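Local coordinates for uncharacterized protein BF1531 (Bacteroides fragilis, PDB 3SLR) that binds magnesium through a phosphatase-like domain and probably hydrolyses ester bonds, although its substrate and biological role are unknown, at residues 225-230 and 332-337; 22-27 and 50-55. All coordinates share one frame; numbering follows the deposited sequence.

Interaction 1: residues 225-230 and 332-337; sequences LILDLD and VFLDDN. With MG (magnesium ion), chain B; MG (magnesium ion), chain C.
Asp-228 OD2 is gripped by a magnesium ion (chain B) at 2.2 Å and by the hydroxyl of Thr-232, just beyond the segment. The same ion takes Asp-336 OD1 at 2.1 Å from the other segment and the backbone oxygen Asp-230 O at 2.3 Å. Waters 2, 3 and 4 bring it to six ligands. Two aspartates and one carbonyl at the C-terminal ends of parallel strands fit the metal site of a HAD-type phosphatase domain, and Asp-228, Asp-230 and Thr-232 match its DxDx(T/V) pattern. Asp-228 OD2, Asp-230 O and Asp-336 OD1 lie about 3.0 Å from one another, drawn together by the metal they share. The carboxylate planes of Asp-228 and Asp-336 are 26° apart. Asp-228 OD1 binds the second magnesium (chain C), so this one carboxylate bridges both ions; water 4 bridges them as well. Asp-335 binds no ion directly in this model but reaches the chain B magnesium through water 2. Its OD1 accepts from Asn-337 N, closing an Asx turn, and from water 2, while OD2 makes a salt bridge with Lys-313.

Behind the site, strands 225-227 and 332-334 are hydrogen-bonded in parallel. Ile-226 N gives to Val-332 O at 2.7 Å. Leu-334 N gives to Ile-226 O, and Asp-228 N to Leu-334 O, which ties the metal-binding aspartate to the neighbouring strand. On the face of Leu-225, Leu-227 and Leu-334, Leu-225 CD1 meets Leu-334 CD1 at 3.6 Å. On the other face, Ile-226 CG2 touches Phe-333 CD1 at 3.7 Å.

Interaction 2: residues 22-27 and 50-55; sequences KLKVAL and NIELWE
Val-25 and Ile-51 meet through their CG2 methyls, and their first torsions set this up. Val-25 CG2 lies anti to the carbonyl carbon, with CG1 anti to the backbone N (chi1 178°). Ile-51 CG2 lies anti to the backbone N, with CG1 beside that nitrogen (chi1 -58°). The two CG2 atoms come to 3.8 Å as the side chains cross at a slant. The strands belong to a beta-alpha-beta unit: strand 22-29, helix 34-46 and strand 50-55, with the two strands parallel and adjacent. Strand 50-55 is the outermost strand on this side of the sheet within the chain.

Five backbone bonds join the pair. Leu-23 N, Val-25 N and Leu-27 N give to Asn-50 O, Glu-52 O and Trp-54 O. In return, Glu-52 N and Trp-54 N give to Leu-23 O and Val-25 O. Leu-27 N to Trp-54 O is the shortest, at 2.8 Å.

The face of Leu-23, Val-25, Leu-27, Ile-51 and Leu-53 is largely apolar. Ile-51 CD1 reaches Leu-23 CB at 4.0 Å. Leu-53 also packs on Ala-37 and Ile-40, so helix 34-46, the crossover helix, covers the Leu-53 and Glu-55 part of this face. Glu-55 is the polar residue at its end, with OE1 hydrogen-bonded to Thr-33.

The other face is more polar. The Glu-52 side chain is extended, and its OE2 lies 3.6 Å from Lys-24 CG, alongside the lysine chain. Lys-22 bends across it, CD 3.8 Å from Glu-52 OE2; its NZ stays 4.5 Å away, too far for a salt bridge. Trp-54 meets the ring of Phe-75, in helix 71-75, with planes about 25° apart. Its indole presents an edge to Ala-26, whose CB lies near the ring plane, 3.7 Å from Trp-54 CE3.

In the fold
The two contacts belong to different parts of this N-terminal fragment of the protein. Interaction 2 lies within the range of the FkbH N-terminal family, and its strands are the edge strand and its neighbour in a five-stranded parallel sheet. Interaction 1 joins strand 224-227 to strand 331-334, an outermost strand of a separate four-stranded parallel sheet, and holds both magnesium ions. The contacts follow one another along the chain, interaction 2 closing before interaction 1 opens. Their centres are about 36 Å apart and their nearest atoms about 20 Å apart, on opposite sides of the chain's centre. Interaction 2 therefore takes no direct part in binding the metals.

Interaction 1: residues 225-230 and 332-337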
# COMPACT_ATOMS: atom_id res chain seq x y z
N LEU A 225 8.45 11.14 8.05
CA LEU A 225 9.57 10.34 7.58
C LEU A 225 10.88 10.95 8.10
O LEU A 225 11.15 12.13 7.87
CB LEU A 225 9.59 10.29 6.04
CG LEU A 225 10.78 9.58 5.40
CD1 LEU A 225 10.79 8.10 5.79
CD2 LEU A 225 10.78 9.71 3.87
N ILE A 226 11.68 10.15 8.81
CA ILE A 226 12.97 10.59 9.35
C ILE A 226 14.07 9.94 8.54
O ILE A 226 14.10 8.72 8.38
CB ILE A 226 13.13 10.16 10.82
CG1 ILE A 226 11.98 10.72 11.65
CG2 ILE A 226 14.50 10.63 11.38
CD1 ILE A 226 11.87 10.06 13.03
N LEU A 227 14.99 10.76 8.05
CA LEU A 227 16.03 10.30 7.13
C LEU A 227 17.43 10.40 7.71
O LEU A 227 17.82 11.44 8.23
CB LEU A 227 15.99 11.13 5.85
CG LEU A 227 14.68 11.08 5.06
CD1 LEU A 227 14.60 12.24 4.07
CD2 LEU A 227 14.53 9.73 4.36
N ASP A 228 18.20 9.33 7.58
CA ASP A 228 19.64 9.44 7.71
C ASP A 228 20.16 10.16 6.44
O ASP A 228 19.43 10.27 5.46
CB ASP A 228 20.24 8.04 7.85
CG ASP A 228 21.75 8.05 7.79
OD1 ASP A 228 22.37 8.64 8.69
OD2 ASP A 228 22.30 7.46 6.84
N LEU A 229 21.38 10.67 6.46
CA LEU A 229 21.93 11.35 5.29
C LEU A 229 22.91 10.47 4.51
O LEU A 229 22.60 10.02 3.41
CB LEU A 229 22.59 12.68 5.69
CG LEU A 229 21.67 13.76 6.28
CD1 LEU A 229 22.48 14.99 6.73
CD2 LEU A 229 20.56 14.16 5.30
N ASP A 230 24.08 10.21 5.09
CA ASP A 230 25.13 9.51 4.34
C ASP A 230 24.70 8.12 3.87
O ASP A 230 24.33 7.26 4.67
CB ASP A 230 26.42 9.41 5.16
CG ASP A 230 27.11 10.76 5.35
OD1 ASP A 230 27.11 11.61 4.42
OD2 ASP A 230 27.69 10.95 6.44
N VAL A 332 8.28 6.97 10.44
CA VAL A 332 9.07 6.02 9.68
C VAL A 332 10.52 6.52 9.68
O VAL A 332 10.77 7.68 9.44
CB VAL A 332 8.59 5.95 8.22
CG1 VAL A 332 9.46 5.00 7.42
CG2 VAL A 332 7.14 5.51 8.15
N PHE A 333 11.46 5.63 9.98
CA PHE A 333 12.88 5.99 10.01
C PHE A 333 13.67 5.17 9.00
O PHE A 333 13.64 3.93 9.04
CB PHE A 333 13.42 5.76 11.43
CG PHE A 333 14.92 5.90 11.55
CD1 PHE A 333 15.56 7.08 11.21
CD2 PHE A 333 15.68 4.85 12.06
CE1 PHE A 333 16.94 7.21 11.35
CE2 PHE A 333 17.06 4.97 12.20
CZ PHE A 333 17.68 6.15 11.85
N LEU A 334 14.36 5.86 8.09
CA LEU A 334 15.19 5.23 7.06
C LEU A 334 16.68 5.48 7.28
O LEU A 334 17.13 6.62 7.32
CB LEU A 334 14.79 5.74 5.67
CG LEU A 334 13.35 5.45 5.25
CD1 LEU A 334 13.09 6.06 3.87
CD2 LEU A 334 13.09 3.96 5.22
N ASP A 335 17.44 4.39 7.41
CA ASP A 335 18.87 4.46 7.67
C ASP A 335 19.55 3.24 7.03
O ASP A 335 19.09 2.12 7.18
CB ASP A 335 19.12 4.51 9.19
CG ASP A 335 20.53 4.95 9.55
OD1 ASP A 335 21.49 4.46 8.90
OD2 ASP A 335 20.68 5.77 10.48
N ASP A 336 20.63 3.47 6.29
CA ASP A 336 21.33 2.41 5.57
C ASP A 336 22.15 1.52 6.50
O ASP A 336 22.59 0.45 6.11
CB ASP A 336 22.28 3.03 4.52
CG ASP A 336 23.43 3.73 5.18
OD1 ASP A 336 23.16 4.75 5.83
OD2 ASP A 336 24.60 3.27 5.09
N ASN A 337 22.38 1.99 7.73
CA ASN A 337 23.21 1.25 8.69
C ASN A 337 22.36 0.32 9.57
O ASN A 337 21.52 0.79 10.33
CB ASN A 337 23.94 2.26 9.58
CG ASN A 337 25.00 1.61 10.45
OD1 ASN A 337 24.80 0.53 11.00
ND2 ASN A 337 26.15 2.28 10.56
MG MG B . 24.20 6.31 6.77
MG MG C . 24.72 9.27 8.71
O HOH W 1 26.96 9.66 8.88
O HOH W 2 23.79 5.53 8.97
O HOH W 3 26.13 4.81 6.48
O HOH W 4 25.68 7.38 7.98
O HOH W 5 24.22 8.66 10.76

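Interaction 2: residues 22-27 and 50-55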
# COMPACT_ATOMS: atom_id res chain seq x y z
N LYS A 22 -13.01 -3.67 18.52
CA LYS A 22 -13.66 -4.58 17.59
C LYS A 22 -14.13 -3.89 16.30
O LYS A 22 -14.64 -2.77 16.34
CB LYS A 22 -14.86 -5.25 18.28
CG LYS A 22 -15.14 -6.67 17.82
CD LYS A 22 -16.40 -6.77 16.94
CE LYS A 22 -17.67 -6.45 17.72
NZ LYS A 22 -18.34 -5.20 17.23
N LEU A 23 -13.94 -4.55 15.16
CA LEU A 23 -14.46 -4.04 13.89
C LEU A 23 -15.17 -5.18 13.17
O LEU A 23 -14.67 -6.30 13.13
CB LEU A 23 -13.33 -3.51 13.00
CG LEU A 23 -12.59 -2.25 13.44
CD1 LEU A 23 -11.41 -1.98 12.51
CD2 LEU A 23 -13.57 -1.09 13.42
N LYS A 24 -16.34 -4.89 12.61
CA LYS A 24 -17.07 -5.90 11.85
C LYS A 24 -16.76 -5.73 10.37
O LYS A 24 -17.05 -4.68 9.79
CB LYS A 24 -18.58 -5.78 12.11
CG LYS A 24 -18.96 -6.20 13.53
CD LYS A 24 -20.24 -5.51 14.00
CE LYS A 24 -21.44 -5.99 13.23
NZ LYS A 24 -22.67 -5.26 13.65
N VAL A 25 -16.16 -6.76 9.78
CA VAL A 25 -15.73 -6.73 8.39
C VAL A 25 -16.46 -7.81 7.59
O VAL A 25 -16.38 -9.00 7.91
CB VAL A 25 -14.22 -6.97 8.28
CG1 VAL A 25 -13.77 -7.00 6.81
CG2 VAL A 25 -13.46 -5.90 9.06
N ALA A 26 -17.19 -7.39 6.56
CA ALA A 26 -17.79 -8.35 5.62
C ALA A 26 -16.88 -8.53 4.41
O ALA A 26 -16.30 -7.57 3.89
CB ALA A 26 -19.16 -7.86 5.18
N LEU A 27 -16.74 -9.77 3.95
CA LEU A 27 -15.94 -10.06 2.76
C LEU A 27 -16.79 -10.87 1.79
O LEU A 27 -17.33 -11.92 2.15
CB LEU A 27 -14.69 -10.84 3.14
CG LEU A 27 -13.84 -11.39 2.00
CD1 LEU A 27 -13.23 -10.25 1.16
CD2 LEU A 27 -12.76 -12.30 2.55
N ASN A 50 -9.55 -6.22 16.79
CA ASN A 50 -10.29 -7.47 16.91
C ASN A 50 -11.29 -7.55 15.77
O ASN A 50 -12.38 -6.98 15.85
CB ASN A 50 -11.01 -7.54 18.26
CG ASN A 50 -11.74 -8.86 18.46
OD1 ASN A 50 -12.47 -9.03 19.44
ND2 ASN A 50 -11.53 -9.80 17.55
N ILE A 51 -10.90 -8.22 14.69
CA ILE A 51 -11.72 -8.30 13.49
C ILE A 51 -12.76 -9.42 13.56
O ILE A 51 -12.40 -10.59 13.64
CB ILE A 51 -10.85 -8.55 12.25
CG1 ILE A 51 -9.81 -7.44 12.11
CG2 ILE A 51 -11.73 -8.71 11.00
CD1 ILE A 51 -10.40 -6.08 11.90
N GLU A 52 -14.03 -9.05 13.53
CA GLU A 52 -15.09 -10.04 13.38
C GLU A 52 -15.39 -10.14 11.90
O GLU A 52 -15.96 -9.23 11.30
CB GLU A 52 -16.35 -9.66 14.16
CG GLU A 52 -17.48 -10.69 14.02
CD GLU A 52 -18.78 -10.27 14.70
OE1 GLU A 52 -19.81 -10.96 14.49
OE2 GLU A 52 -18.79 -9.27 15.43
N LEU A 53 -14.99 -11.25 11.29
CA LEU A 53 -15.06 -11.36 9.83
C LEU A 53 -16.18 -12.27 9.34
O LEU A 53 -16.16 -13.48 9.57
CB LEU A 53 -13.71 -11.82 9.28
CG LEU A 53 -13.48 -11.47 7.81
CD1 LEU A 53 -12.05 -11.08 7.59
CD2 LEU A 53 -13.91 -12.63 6.92
N TRP A 54 -17.17 -11.67 8.69
CA TRP A 54 -18.25 -12.43 8.05
C TRP A 54 -17.92 -12.62 6.57
O TRP A 54 -17.58 -11.67 5.87
CB TRP A 54 -19.59 -11.71 8.19
CG TRP A 54 -20.72 -12.40 7.48
CD1 TRP A 54 -21.49 -13.42 7.97
CD2 TRP A 54 -21.20 -12.13 6.16
NE1 TRP A 54 -22.43 -13.79 7.03
CE2 TRP A 54 -22.27 -13.01 5.91
CE3 TRP A 54 -20.84 -11.21 5.16
CZ2 TRP A 54 -22.98 -13.02 4.71
CZ3 TRP A 54 -21.55 -11.22 3.96
CH2 TRP A 54 -22.60 -12.12 3.75
N GLU A 55 -18.02 -13.85 6.10
CA GLU A 55 -17.71 -14.21 4.73
C GLU A 55 -19.00 -14.62 4.05
O GLU A 55 -19.72 -15.50 4.56
CB GLU A 55 -16.79 -15.43 4.74
CG GLU A 55 -15.51 -15.31 3.98
CD GLU A 55 -14.79 -16.65 3.91
OE1 GLU A 55 -14.55 -17.14 2.79
OE2 GLU A 55 -14.48 -17.22 4.99